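PDB 1KA2: M32 carboxypeptidase from Pyrococcus furiosus, which acts as a homodimeric, cobalt-dependent metallocarboxypeptidase of broad specificity that removes amino acids one by one from the C-terminus of peptides, sparing Pro, Gly, Asp and Glu. Local coordinates for residues R18-I23 and E59-P64; Q12-Y17 and F286-G291; L69-K74 and V89-I94; H25-L30 and V48-L53; V4-T9 and E81-I86. One frame throughout, in Å; residues are numbered along the deposited sequence.

Contact 1 of 5, residues R18-I23 and E59-P64; sequences RRIWAI and ELLLHP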
# COMPACT_ATOMS: atom_id res chain seq x y z
N ARG A 18 -3.12 19.46 5.39
CA ARG A 18 -3.45 18.44 4.40
C ARG A 18 -2.19 17.69 3.94
O ARG A 18 -2.20 16.47 3.81
CB ARG A 18 -4.14 19.08 3.18
CG ARG A 18 -5.62 19.40 3.39
CD ARG A 18 -6.39 19.09 2.13
NE ARG A 18 -7.83 19.23 2.36
CZ ARG A 18 -8.76 19.00 1.45
NH1 ARG A 18 -8.42 18.62 0.23
NH2 ARG A 18 -10.03 19.15 1.76
N ARG A 19 -1.11 18.44 3.69
CA ARG A 19 0.16 17.86 3.26
C ARG A 19 0.68 16.92 4.33
O ARG A 19 1.12 15.81 4.04
CB ARG A 19 1.22 18.95 3.04
CG ARG A 19 1.31 19.47 1.65
CD ARG A 19 2.54 20.32 1.47
NE ARG A 19 2.65 20.74 0.07
CZ ARG A 19 3.61 21.50 -0.41
NH1 ARG A 19 4.57 21.94 0.39
NH2 ARG A 19 3.62 21.81 -1.69
N ILE A 20 0.66 17.39 5.56
CA ILE A 20 1.12 16.59 6.67
C ILE A 20 0.21 15.37 6.73
O ILE A 20 0.69 14.24 6.87
CB ILE A 20 1.05 17.38 8.00
CG1 ILE A 20 2.04 18.54 7.96
CG2 ILE A 20 1.33 16.45 9.15
CD1 ILE A 20 2.04 19.41 9.25
N TRP A 21 -1.09 15.59 6.60
CA TRP A 21 -2.04 14.49 6.63
C TRP A 21 -1.76 13.49 5.51
O TRP A 21 -1.82 12.28 5.73
CB TRP A 21 -3.49 15.01 6.50
CG TRP A 21 -4.49 13.89 6.39
CD1 TRP A 21 -5.11 13.23 7.42
CD2 TRP A 21 -4.91 13.24 5.19
NE1 TRP A 21 -5.88 12.20 6.92
CE2 TRP A 21 -5.78 12.19 5.56
CE3 TRP A 21 -4.64 13.45 3.82
CZ2 TRP A 21 -6.38 11.33 4.61
CZ3 TRP A 21 -5.23 12.59 2.88
CH2 TRP A 21 -6.09 11.55 3.28
N ALA A 22 -1.43 13.98 4.33
CA ALA A 22 -1.14 13.09 3.20
C ALA A 22 0.07 12.18 3.44
O ALA A 22 0.05 11.00 3.08
CB ALA A 22 -0.95 13.92 1.93
N ILE A 23 1.14 12.73 4.02
CA ILE A 23 2.31 11.92 4.30
C ILE A 23 1.88 10.81 5.27
O ILE A 23 2.31 9.66 5.13
CB ILE A 23 3.45 12.77 4.92
CG1 ILE A 23 3.94 13.79 3.90
CG2 ILE A 23 4.61 11.88 5.35
CD1 ILE A 23 5.01 14.71 4.43
N GLU A 59 9.55 17.85 9.67
CA GLU A 59 10.01 19.12 9.13
C GLU A 59 8.83 20.04 8.82
O GLU A 59 8.87 21.23 9.13
CB GLU A 59 10.82 18.87 7.86
CG GLU A 59 11.46 20.11 7.28
CD GLU A 59 12.32 19.81 6.06
OE1 GLU A 59 13.32 19.07 6.20
OE2 GLU A 59 11.98 20.31 4.97
N LEU A 60 7.78 19.49 8.22
CA LEU A 60 6.59 20.27 7.87
C LEU A 60 5.82 20.73 9.11
O LEU A 60 5.29 21.84 9.15
CB LEU A 60 5.67 19.43 6.97
CG LEU A 60 6.14 19.10 5.55
CD1 LEU A 60 5.11 18.21 4.86
CD2 LEU A 60 6.33 20.37 4.75
N LEU A 61 5.74 19.87 10.12
CA LEU A 61 5.03 20.21 11.34
C LEU A 61 5.70 21.36 12.07
O LEU A 61 5.04 22.17 12.72
CB LEU A 61 4.95 19.00 12.27
CG LEU A 61 4.13 19.18 13.54
CD1 LEU A 61 2.66 19.38 13.17
CD2 LEU A 61 4.29 17.95 14.44
N LEU A 62 7.02 21.45 11.97
CA LEU A 62 7.76 22.50 12.66
C LEU A 62 8.20 23.66 11.79
O LEU A 62 9.04 24.46 12.19
CB LEU A 62 8.97 21.89 13.39
CG LEU A 62 8.72 21.20 14.74
CD1 LEU A 62 7.54 20.26 14.64
CD2 LEU A 62 9.97 20.45 15.17
N HIS A 63 7.63 23.77 10.59
CA HIS A 63 7.99 24.88 9.71
C HIS A 63 7.51 26.17 10.38
O HIS A 63 6.42 26.22 10.94
CB HIS A 63 7.31 24.70 8.35
CG HIS A 63 7.83 25.63 7.30
ND1 HIS A 63 7.65 26.99 7.35
CD2 HIS A 63 8.57 25.38 6.19
CE1 HIS A 63 8.25 27.55 6.31
NE2 HIS A 63 8.82 26.60 5.59
N PRO A 64 8.33 27.24 10.33
CA PRO A 64 7.95 28.52 10.95
C PRO A 64 6.52 28.96 10.61
O PRO A 64 5.76 29.40 11.48
CB PRO A 64 9.00 29.48 10.42
CG PRO A 64 10.21 28.61 10.28
CD PRO A 64 9.63 27.35 9.66
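Apolar helix-helix packing near the surface of the subunit joins Ile20 and Ile23, on one side of the long helix 8-36, to Leu60 and Leu61 in the last turn of helix 43-61. Ile20 and Leu60 lie at the point of closest backbone approach, their CA atoms 6.7 Å apart, and their side chains slide past each other in opposite directions. Ile20 CG1 comes to 3.9 Å from Leu60 CB. Farther out, CD1 of Ile20 reaches past the Leu60 side chain to the backbone of the next residue, 3.7 Å from Leu61 CA, and lies 4.0 Å from Leu61 CD1. One turn on, Ile23 meets the other end of Leu60: the two CD1 atoms, Ile23 CD1 and Leu60 CD1, are 3.5 Å apart, and the side chains cross at a slant. Helices 8-36 and 43-61 form an antiparallel helical hairpin, and this contact lies toward the end of its second arm. Just beyond, Leu62 leaves helical geometry and His63 stands at the N-cap of helix 64-74, its ND1 bonded to the backbone N of Glu65. Leu61 also packs on Ser93, Ile94 and Ala97 of helix 81-99. Arg19 brings only its CB near Leu60 CD1, at 4.4 Å; its guanidinium leaves this contact for a salt bridge with Glu59 of the second subunit, and Glu59 here pairs in the same way with Arg19 of that subunit.

Contact 2 of 5, residues Q12-Y17 and F286-G291; sequences QILAKY and FTPIAG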
# COMPACT_ATOMS: atom_id res chain seq x y z
N GLN A 12 -6.35 28.36 7.01
CA GLN A 12 -4.99 28.40 6.48
C GLN A 12 -4.22 27.23 7.06
O GLN A 12 -3.40 26.62 6.40
CB GLN A 12 -4.28 29.70 6.86
CG GLN A 12 -5.02 30.99 6.53
CD GLN A 12 -4.14 32.22 6.74
OE1 GLN A 12 -3.30 32.54 5.89
NE2 GLN A 12 -4.32 32.89 7.87
N ILE A 13 -4.49 26.93 8.32
CA ILE A 13 -3.83 25.84 9.01
C ILE A 13 -4.23 24.51 8.39
O ILE A 13 -3.37 23.70 8.04
CB ILE A 13 -4.18 25.84 10.51
CG1 ILE A 13 -3.50 27.03 11.19
CG2 ILE A 13 -3.77 24.52 11.15
CD1 ILE A 13 -3.87 27.20 12.66
N LEU A 14 -5.54 24.28 8.25
CA LEU A 14 -6.04 23.04 7.68
C LEU A 14 -5.52 22.78 6.27
O LEU A 14 -5.30 21.62 5.90
CB LEU A 14 -7.57 23.02 7.69
CG LEU A 14 -8.23 23.05 9.08
CD1 LEU A 14 -9.74 22.90 8.94
CD2 LEU A 14 -7.66 21.93 9.95
N ALA A 15 -5.32 23.84 5.49
CA ALA A 15 -4.81 23.71 4.13
C ALA A 15 -3.36 23.20 4.18
O ALA A 15 -2.98 22.33 3.41
CB ALA A 15 -4.86 25.05 3.41
N LYS A 16 -2.55 23.74 5.08
CA LYS A 16 -1.17 23.28 5.20
C LYS A 16 -1.16 21.88 5.81
O LYS A 16 -0.38 21.03 5.40
CB LYS A 16 -0.35 24.22 6.08
CG LYS A 16 -0.07 25.56 5.46
CD LYS A 16 0.64 26.49 6.43
CE LYS A 16 1.37 27.58 5.69
NZ LYS A 16 2.42 26.99 4.82
N TYR A 17 -2.04 21.64 6.78
CA TYR A 17 -2.12 20.34 7.44
C TYR A 17 -2.40 19.17 6.47
O TYR A 17 -1.96 18.03 6.71
CB TYR A 17 -3.21 20.36 8.51
CG TYR A 17 -3.23 19.11 9.35
CD1 TYR A 17 -2.22 18.88 10.28
CD2 TYR A 17 -4.21 18.13 9.17
CE1 TYR A 17 -2.18 17.70 11.03
CE2 TYR A 17 -4.18 16.94 9.91
CZ TYR A 17 -3.16 16.74 10.84
OH TYR A 17 -3.08 15.59 11.57
N PHE A 286 -9.43 14.94 6.90
CA PHE A 286 -8.19 15.68 6.58
C PHE A 286 -7.69 16.62 7.69
O PHE A 286 -6.69 17.32 7.50
CB PHE A 286 -8.38 16.51 5.31
CG PHE A 286 -9.00 15.75 4.19
CD1 PHE A 286 -10.24 16.10 3.70
CD2 PHE A 286 -8.35 14.64 3.65
CE1 PHE A 286 -10.84 15.36 2.67
CE2 PHE A 286 -8.93 13.90 2.64
CZ PHE A 286 -10.18 14.26 2.14
N THR A 287 -8.37 16.63 8.83
CA THR A 287 -7.99 17.51 9.94
C THR A 287 -7.49 16.72 11.15
O THR A 287 -7.83 15.56 11.33
CB THR A 287 -9.18 18.34 10.43
OG1 THR A 287 -10.03 17.51 11.23
CG2 THR A 287 -9.96 18.89 9.26
N PRO A 288 -6.70 17.38 12.01
CA PRO A 288 -6.15 16.73 13.21
C PRO A 288 -7.14 16.32 14.32
O PRO A 288 -6.73 15.68 15.28
CB PRO A 288 -5.11 17.73 13.70
CG PRO A 288 -5.60 19.03 13.19
CD PRO A 288 -6.09 18.70 11.81
N ILE A 289 -8.42 16.67 14.19
CA ILE A 289 -9.40 16.28 15.21
C ILE A 289 -10.10 14.97 14.86
O ILE A 289 -10.75 14.36 15.72
CB ILE A 289 -10.47 17.36 15.47
CG1 ILE A 289 -11.07 17.88 14.16
CG2 ILE A 289 -9.87 18.48 16.31
CD1 ILE A 289 -12.16 18.93 14.38
N ALA A 290 -9.98 14.55 13.61
CA ALA A 290 -10.57 13.28 13.20
C ALA A 290 -9.68 12.16 13.77
O ALA A 290 -8.46 12.33 13.85
CB ALA A 290 -10.60 13.18 11.67
N GLY A 291 -10.28 11.05 14.20
CA GLY A 291 -9.51 9.94 14.74
C GLY A 291 -9.47 9.75 16.25
O GLY A 291 -9.56 10.71 17.01
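Tyr17 sets CG anti to its backbone N (chi1 -173°), and its ring meets Pro288, while Leu14, one turn earlier on helix 8-36, holds CG anti to its carbonyl carbon (chi1 -64°) and meets Thr287. The proline lies over one face of the tyrosine. Pro288 CD sits 3.5 Å from the Tyr17 ring centroid, 23° off the ring normal and displaced toward the rim beside CE2 and CD2, which makes a CH-pi contact. Pro288 CB lies by the outer end of the ring, 3.6 Å from Tyr17 CZ. At the ring edge, close to its plane, Phe286 O approaches Tyr17 CD2 to 3.1 Å, so proline carbon and backbone carbonyl meet the ring from different directions. One turn earlier on the helix, Leu14 CD2 is 3.9 Å from Thr287 CG2 and 4.0 Å from Pro288 CD. The partner segment is part of the loop between helix 261-278, which carries the metal ligands His269 and His273, and helix 295-309, which carries Glu299; the contact itself lies away from the metal site. A type I beta turn from Thr287 to Ala290 presents Pro288 to the helix. Ala290 N closes the turn on Thr287 O at 3.3 Å, and Thr287 OG1 is bonded to the backbone O of Phe284. Helix 81-99 packs alongside through Ile86 on Leu14, Leu90 on Tyr17 and Val89 on Pro288. Phe286 turns its ring toward Arg18 (cation-pi) and Trp21 (edge-to-face) of its own chain, and packs on Val48 of the second subunit.

Contact 3 of 5, residues L69-K74 and V89-I94; sequences LVEKAK and VLDRSI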
# COMPACT_ATOMS: atom_id res chain seq x y z
N LEU A 69 1.23 30.11 12.59
CA LEU A 69 -0.22 30.05 12.44
C LEU A 69 -0.91 29.48 13.68
O LEU A 69 -1.92 30.02 14.14
CB LEU A 69 -0.61 29.21 11.22
CG LEU A 69 -0.44 29.90 9.86
CD1 LEU A 69 -0.92 28.97 8.75
CD2 LEU A 69 -1.24 31.19 9.84
N VAL A 70 -0.37 28.39 14.21
CA VAL A 70 -0.93 27.75 15.40
C VAL A 70 -0.85 28.69 16.59
O VAL A 70 -1.79 28.80 17.38
CB VAL A 70 -0.18 26.42 15.73
CG1 VAL A 70 -0.64 25.88 17.08
CG2 VAL A 70 -0.43 25.39 14.64
N GLU A 71 0.28 29.37 16.74
CA GLU A 71 0.44 30.31 17.84
C GLU A 71 -0.60 31.41 17.70
O GLU A 71 -1.30 31.74 18.66
CB GLU A 71 1.85 30.92 17.84
CG GLU A 71 2.80 30.26 18.82
CD GLU A 71 2.28 30.33 20.25
OE1 GLU A 71 2.01 31.46 20.72
OE2 GLU A 71 2.13 29.27 20.89
N LYS A 72 -0.70 31.96 16.50
CA LYS A 72 -1.65 33.03 16.21
C LYS A 72 -3.08 32.62 16.56
O LYS A 72 -3.76 33.32 17.31
CB LYS A 72 -1.57 33.40 14.73
CG LYS A 72 -2.50 34.54 14.32
CD LYS A 72 -2.45 34.76 12.82
CE LYS A 72 -3.31 35.94 12.40
NZ LYS A 72 -2.80 37.22 12.97
N ALA A 73 -3.53 31.49 16.02
CA ALA A 73 -4.88 31.00 16.28
C ALA A 73 -5.10 30.76 17.76
O ALA A 73 -6.19 30.98 18.29
CB ALA A 73 -5.13 29.72 15.50
N LYS A 74 -4.05 30.31 18.44
CA LYS A 74 -4.11 30.03 19.86
C LYS A 74 -4.43 31.34 20.57
O LYS A 74 -4.91 31.36 21.71
CB LYS A 74 -2.77 29.46 20.33
CG LYS A 74 -2.76 28.95 21.76
CD LYS A 74 -1.39 28.38 22.13
CE LYS A 74 -1.39 27.89 23.56
NZ LYS A 74 -0.10 27.28 23.94
N VAL A 89 -4.82 20.11 19.76
CA VAL A 89 -4.13 18.96 19.19
C VAL A 89 -2.81 19.34 18.52
O VAL A 89 -1.77 18.75 18.80
CB VAL A 89 -5.05 18.24 18.16
CG1 VAL A 89 -4.26 17.19 17.38
CG2 VAL A 89 -6.22 17.60 18.87
N LEU A 90 -2.85 20.33 17.64
CA LEU A 90 -1.64 20.75 16.96
C LEU A 90 -0.62 21.38 17.90
O LEU A 90 0.58 21.24 17.70
CB LEU A 90 -1.97 21.70 15.79
CG LEU A 90 -2.67 21.03 14.60
CD1 LEU A 90 -2.99 22.07 13.54
CD2 LEU A 90 -1.77 19.95 14.01
N ASP A 91 -1.10 22.06 18.94
CA ASP A 91 -0.16 22.68 19.88
C ASP A 91 0.61 21.58 20.61
O ASP A 91 1.82 21.68 20.79
CB ASP A 91 -0.90 23.57 20.89
CG ASP A 91 0.06 24.31 21.81
OD1 ASP A 91 -0.06 24.14 23.05
OD2 ASP A 91 0.94 25.05 21.30
N ARG A 92 -0.09 20.52 20.99
CA ARG A 92 0.54 19.40 21.68
C ARG A 92 1.58 18.70 20.78
O ARG A 92 2.63 18.27 21.26
CB ARG A 92 -0.52 18.39 22.12
CG ARG A 92 0.02 17.12 22.75
CD ARG A 92 -1.11 16.14 23.06
NE ARG A 92 -0.63 14.77 23.20
CZ ARG A 92 -0.06 14.26 24.28
NH1 ARG A 92 0.11 15.00 25.37
NH2 ARG A 92 0.35 13.00 24.27
N SER A 93 1.28 18.60 19.49
CA SER A 93 2.20 17.95 18.55
C SER A 93 3.45 18.77 18.33
O SER A 93 4.56 18.25 18.41
CB SER A 93 1.52 17.71 17.21
OG SER A 93 0.46 16.78 17.32
N ILE A 94 3.27 20.05 18.02
CA ILE A 94 4.41 20.93 17.78
C ILE A 94 5.26 20.97 19.04
O ILE A 94 6.49 20.97 18.96
CB ILE A 94 3.94 22.36 17.43
CG1 ILE A 94 3.30 22.35 16.05
CG2 ILE A 94 5.12 23.34 17.51
CD1 ILE A 94 2.71 23.69 15.63
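The carboxylate of Asp91 receives Lys74 from above its plane: NZ lies 50° out of that plane as seen from OD1, in a salt bridge of 3.3 Å between Lys74 NZ and Asp91 OD1. The other oxygen, Asp91 OD2, is only slightly farther from Lys74 NZ, at 3.6 Å, so the ammonium lies obliquely above the oxygen end of the group, near both oxygens. Lys74 reaches it as a fully extended chain, crossing the aspartate side chain at about a right angle. Glu71 brings a like charge to the same polar edge, with Glu71 OE2 4.4 Å from Asp91 OD2; the lysine probably offsets some of that repulsion. Here helix 64-74 packs against the following helix, 81-99, the two short segments running roughly antiparallel at 136° with axes 10.2 Å apart, as the neighbouring arms of an alpha-alpha hairpin. Away from the charges the packing is apolar and centres on Val70. Its CG2 meets Ile94 CD1 tip to tip at 3.7 Å, while Leu90 passes across Val70 at about a right angle, Leu90 CB lying 4.2 Å from Val70 CG2. Ile94 also packs on Phe66 and Val67 of helix 64-74. Helix 8-36 packs against both helices, Ile13 touching Leu69 and Leu90, and Thr9 touching Ala73.

Contact 4 of 5, residues H25-L30 and V48-L53; sequences HAQSVL and VAQGEL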
# COMPACT_ATOMS: atom_id res chain seq x y z
N HIS A 25 -1.14 9.47 5.59
CA HIS A 25 -1.95 8.52 4.85
C HIS A 25 -0.96 7.55 4.23
O HIS A 25 -1.09 6.33 4.33
CB HIS A 25 -2.71 9.23 3.75
CG HIS A 25 -3.49 8.31 2.87
ND1 HIS A 25 -4.69 7.75 3.26
CD2 HIS A 25 -3.25 7.86 1.62
CE1 HIS A 25 -5.15 6.99 2.28
NE2 HIS A 25 -4.29 7.04 1.27
N ALA A 26 0.05 8.12 3.58
CA ALA A 26 1.08 7.33 2.93
C ALA A 26 1.81 6.42 3.94
O ALA A 26 2.02 5.25 3.66
CB ALA A 26 2.06 8.26 2.22
N GLN A 27 2.17 6.94 5.11
CA GLN A 27 2.87 6.11 6.10
C GLN A 27 2.04 4.89 6.50
O GLN A 27 2.57 3.79 6.64
CB GLN A 27 3.23 6.93 7.35
CG GLN A 27 4.38 7.91 7.19
CD GLN A 27 5.77 7.27 7.24
OE1 GLN A 27 6.72 7.85 7.78
NE2 GLN A 27 5.89 6.07 6.68
N SER A 28 0.74 5.07 6.68
CA SER A 28 -0.15 3.97 7.06
C SER A 28 -0.18 2.88 6.00
O SER A 28 -0.09 1.68 6.29
CB SER A 28 -1.58 4.47 7.28
OG SER A 28 -1.64 5.38 8.36
N VAL A 29 -0.33 3.30 4.75
CA VAL A 29 -0.37 2.36 3.65
C VAL A 29 0.93 1.58 3.59
O VAL A 29 0.93 0.37 3.38
CB VAL A 29 -0.62 3.10 2.32
CG1 VAL A 29 -0.56 2.12 1.16
CG2 VAL A 29 -2.00 3.75 2.36
N LEU A 30 2.05 2.27 3.81
CA LEU A 30 3.37 1.65 3.80
C LEU A 30 3.51 0.59 4.88
O LEU A 30 3.94 -0.53 4.61
CB LEU A 30 4.44 2.73 3.99
CG LEU A 30 5.17 3.22 2.75
CD1 LEU A 30 4.28 3.15 1.54
CD2 LEU A 30 5.68 4.64 2.99
N VAL A 48 13.83 2.77 4.14
CA VAL A 48 14.39 4.08 3.84
C VAL A 48 13.26 5.03 3.44
O VAL A 48 13.29 6.21 3.77
CB VAL A 48 15.43 4.00 2.70
CG1 VAL A 48 16.73 3.39 3.20
CG2 VAL A 48 14.89 3.16 1.59
N ALA A 49 12.26 4.51 2.72
CA ALA A 49 11.13 5.36 2.32
C ALA A 49 10.37 5.81 3.56
O ALA A 49 10.00 6.98 3.69
CB ALA A 49 10.20 4.60 1.37
N GLN A 50 10.14 4.89 4.49
CA GLN A 50 9.44 5.24 5.73
C GLN A 50 10.24 6.29 6.50
O GLN A 50 9.67 7.24 7.05
CB GLN A 50 9.26 4.01 6.61
CG GLN A 50 8.23 3.05 6.11
CD GLN A 50 8.15 1.82 6.97
OE1 GLN A 50 9.16 1.15 7.21
NE2 GLN A 50 6.95 1.51 7.45
N GLY A 51 11.56 6.14 6.51
CA GLY A 51 12.41 7.09 7.21
C GLY A 51 12.46 8.49 6.62
O GLY A 51 12.39 9.49 7.34
N GLU A 52 12.58 8.59 5.30
CA GLU A 52 12.63 9.89 4.66
C GLU A 52 11.34 10.68 4.92
O GLU A 52 11.39 11.88 5.19
CB GLU A 52 12.84 9.72 3.15
CG GLU A 52 14.21 9.19 2.75
CD GLU A 52 15.34 10.17 3.05
OE1 GLU A 52 15.11 11.39 3.05
OE2 GLU A 52 16.48 9.72 3.28
N LEU A 53 10.20 9.99 4.86
CA LEU A 53 8.90 10.62 5.10
C LEU A 53 8.73 11.09 6.54
O LEU A 53 8.13 12.13 6.78
CB LEU A 53 7.76 9.66 4.73
CG LEU A 53 7.66 9.31 3.24
CD1 LEU A 53 6.56 8.29 3.00
CD2 LEU A 53 7.40 10.60 2.46
O HOH W 1 5.33 3.56 7.30
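Helix segments 25-30 and 48-53 run nearly antiparallel at 159°, their axes 10.6 Å apart, with Gln27 and Gln50 nearest each other. These are the two arms of a helical hairpin, helix 8-36 followed by helix 43-61. The buried Leu30 and Leu53 cross at about a right angle, and Leu30 CD2 comes to 3.8 Å from Leu53 CD1. Gln27 bends at chi2 (-79°), which places CD beside the partner helix, 4.0 Å from Leu53 CB. The chain of Gln50 runs out extended from CG, its CG 4.3 Å from Leu30 CD2, and its amide plane is turned 65° from that of Gln27. A water joins the helices at this polar edge: it donates to Gln27 O at 2.8 Å and accepts from Gln50 NE2 at 2.6 Å. Residues of both segments also meet the second subunit, where His25 NE2 bonds Arg46 NE of that chain and Ala49 packs on its His25. Because the water takes the Gln50 N-H and gives a hydrogen to Gln27 O, it links a side chain of one helix to the backbone of the other, where no direct hydrogen bond between the segments is clear.

Contact 5 of 5, residues V4-T9 and E81-I86; sequences VFQNET and EYERGI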
# COMPACT_ATOMS: atom_id res chain seq x y z
N VAL A 4 -18.52 24.12 10.37
CA VAL A 4 -17.58 23.63 11.38
C VAL A 4 -16.25 24.39 11.40
O VAL A 4 -15.73 24.73 12.47
CB VAL A 4 -17.29 22.13 11.18
CG1 VAL A 4 -16.21 21.67 12.14
CG2 VAL A 4 -18.56 21.33 11.40
N PHE A 5 -15.70 24.65 10.22
CA PHE A 5 -14.45 25.38 10.15
C PHE A 5 -14.73 26.69 9.43
O PHE A 5 -14.87 26.73 8.21
CB PHE A 5 -13.39 24.54 9.42
CG PHE A 5 -13.15 23.21 10.08
CD1 PHE A 5 -13.18 22.04 9.35
CD2 PHE A 5 -12.93 23.13 11.45
CE1 PHE A 5 -13.02 20.81 9.97
CE2 PHE A 5 -12.77 21.90 12.09
CZ PHE A 5 -12.81 20.73 11.35
N GLN A 6 -14.81 27.75 10.23
CA GLN A 6 -15.11 29.09 9.74
C GLN A 6 -13.93 30.06 9.77
O GLN A 6 -13.65 30.74 8.78
CB GLN A 6 -16.27 29.69 10.56
CG GLN A 6 -16.14 29.43 12.06
CD GLN A 6 -16.97 30.40 12.90
OE1 GLN A 6 -16.68 31.60 12.94
NE2 GLN A 6 -17.99 29.88 13.57
N ASN A 7 -13.25 30.13 10.90
CA ASN A 7 -12.12 31.04 11.05
C ASN A 7 -11.07 30.92 9.95
O ASN A 7 -10.65 29.83 9.58
CB ASN A 7 -11.44 30.83 12.40
CG ASN A 7 -10.28 31.78 12.59
OD1 ASN A 7 -10.47 32.98 12.75
ND2 ASN A 7 -9.06 31.24 12.56
N GLU A 8 -10.65 32.08 9.45
CA GLU A 8 -9.66 32.17 8.39
C GLU A 8 -8.29 31.61 8.79
O GLU A 8 -7.65 30.93 7.99
CB GLU A 8 -9.52 33.62 7.96
CG GLU A 8 -8.53 33.86 6.84
CD GLU A 8 -8.79 32.99 5.64
OE1 GLU A 8 -9.97 32.69 5.36
OE2 GLU A 8 -7.81 32.60 4.97
N THR A 9 -7.84 31.90 10.01
CA THR A 9 -6.55 31.40 10.47
C THR A 9 -6.61 29.89 10.56
O THR A 9 -5.65 29.19 10.24
CB THR A 9 -6.16 31.99 11.86
OG1 THR A 9 -5.81 33.37 11.71
CG2 THR A 9 -4.99 31.23 12.46
N GLU A 81 -15.60 25.12 19.47
CA GLU A 81 -14.92 23.96 20.03
C GLU A 81 -14.09 23.18 19.01
O GLU A 81 -12.96 22.74 19.30
CB GLU A 81 -15.95 23.03 20.69
CG GLU A 81 -17.02 22.52 19.73
CD GLU A 81 -18.42 22.76 20.24
OE1 GLU A 81 -18.75 22.24 21.33
OE2 GLU A 81 -19.20 23.46 19.55
N TYR A 82 -14.63 23.02 17.81
CA TYR A 82 -13.94 22.29 16.75
C TYR A 82 -12.63 22.96 16.35
O TYR A 82 -11.57 22.33 16.39
CB TYR A 82 -14.86 22.17 15.53
CG TYR A 82 -16.21 21.60 15.86
CD1 TYR A 82 -17.32 22.44 16.05
CD2 TYR A 82 -16.39 20.23 16.04
CE1 TYR A 82 -18.57 21.91 16.39
CE2 TYR A 82 -17.63 19.70 16.38
CZ TYR A 82 -18.71 20.55 16.55
OH TYR A 82 -19.93 20.02 16.90
N GLU A 83 -12.70 24.23 15.98
CA GLU A 83 -11.51 24.97 15.59
C GLU A 83 -10.54 25.00 16.77
O GLU A 83 -9.32 25.03 16.58
CB GLU A 83 -11.88 26.41 15.22
CG GLU A 83 -13.00 26.52 14.20
CD GLU A 83 -13.46 27.95 14.01
OE1 GLU A 83 -13.86 28.59 15.01
OE2 GLU A 83 -13.41 28.45 12.86
N ARG A 84 -11.08 24.98 17.98
CA ARG A 84 -10.25 25.00 19.18
C ARG A 84 -9.55 23.65 19.30
O ARG A 84 -8.38 23.58 19.67
CB ARG A 84 -11.12 25.23 20.41
CG ARG A 84 -10.36 25.75 21.62
CD ARG A 84 -11.28 25.79 22.84
NE ARG A 84 -12.53 26.48 22.52
CZ ARG A 84 -13.62 26.44 23.29
NH1 ARG A 84 -13.62 25.74 24.42
NH2 ARG A 84 -14.72 27.08 22.90
N GLY A 85 -10.28 22.59 18.98
CA GLY A 85 -9.72 21.25 19.05
C GLY A 85 -8.52 21.15 18.15
O GLY A 85 -7.52 20.50 18.48
N ILE A 86 -8.61 21.81 17.00
CA ILE A 86 -7.53 21.82 16.02
C ILE A 86 -6.26 22.33 16.68
O ILE A 86 -5.20 21.70 16.59
CB ILE A 86 -7.87 22.72 14.82
CG1 ILE A 86 -9.12 22.21 14.13
CG2 ILE A 86 -6.72 22.75 13.83
CD1 ILE A 86 -9.59 23.10 13.03
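Phe5 and Val4 form the apolar centre of this contact, set against Tyr82 and Ile86 on the first turns of helix 81-99. The segment 4-9 is the lead-in to the long helix 8-36, with Asn7 at its N-cap position, so the lead-in to one helix packs on the first turns of another. Phe5 CE2 touches Ile86 CD1 at 3.5 Å, and the same CE2 lies 4.0 Å from Tyr82 CB. Val4 comes in at about a right angle to Tyr82, its CG1 3.7 Å from Tyr82 CB, and that methyl also lies over one face of Phe5. Ile289 of the loop 286-291 and Leu14 of helix 8-36 pack on Phe5 as well. Going outward, Glu83 CG sits at the edge of the Phe5 ring and 3.7 Å from Val4 O. This CG is anti to the carbonyl carbon of Glu83 (chi1 -51°); the chain extends beyond it, and the buried carboxylate meets the backbone where the chain turns into helix 8-36. Asn80, just before helix 81-99, adds bonds from its own side chain to Glu83 N and Val4 O. The negative carboxylate near the N-terminal end of helix 8-36 probably interacts favourably with the helix dipole. Two backbone N-H groups grip the one oxygen: Gln6 N reaches Glu83 OE2 at 3.1 Å from above the carboxylate plane, 40° out of it, whereas Asn7 N arrives nearly in line with the CD-OE2 bond, 2.6 Å from Glu83 OE2 with an N-H...O angle of 160°.

Overall arrangement
From the N terminus, the lead-in to helix 8-36 is held by contact 5, which closes a loop to helix 81-99. Next along, 12-17 opens contact 2, the longest loop, returning only at 286-291; contacts 5 and 2 therefore cross, and they touch through Phe5, Leu14 and Ile289. Contact 1 is nested inside both, and contact 4 inside contact 1, both on the hairpin of helices 8-36 and 43-61 and both near the second subunit. Contact 3 follows contact 1 in series, lies inside contact 2 and crosses contact 5, joining helices 64-74 and 81-99. Together they bind the first four helices to one another and to the loop before helix 295-309.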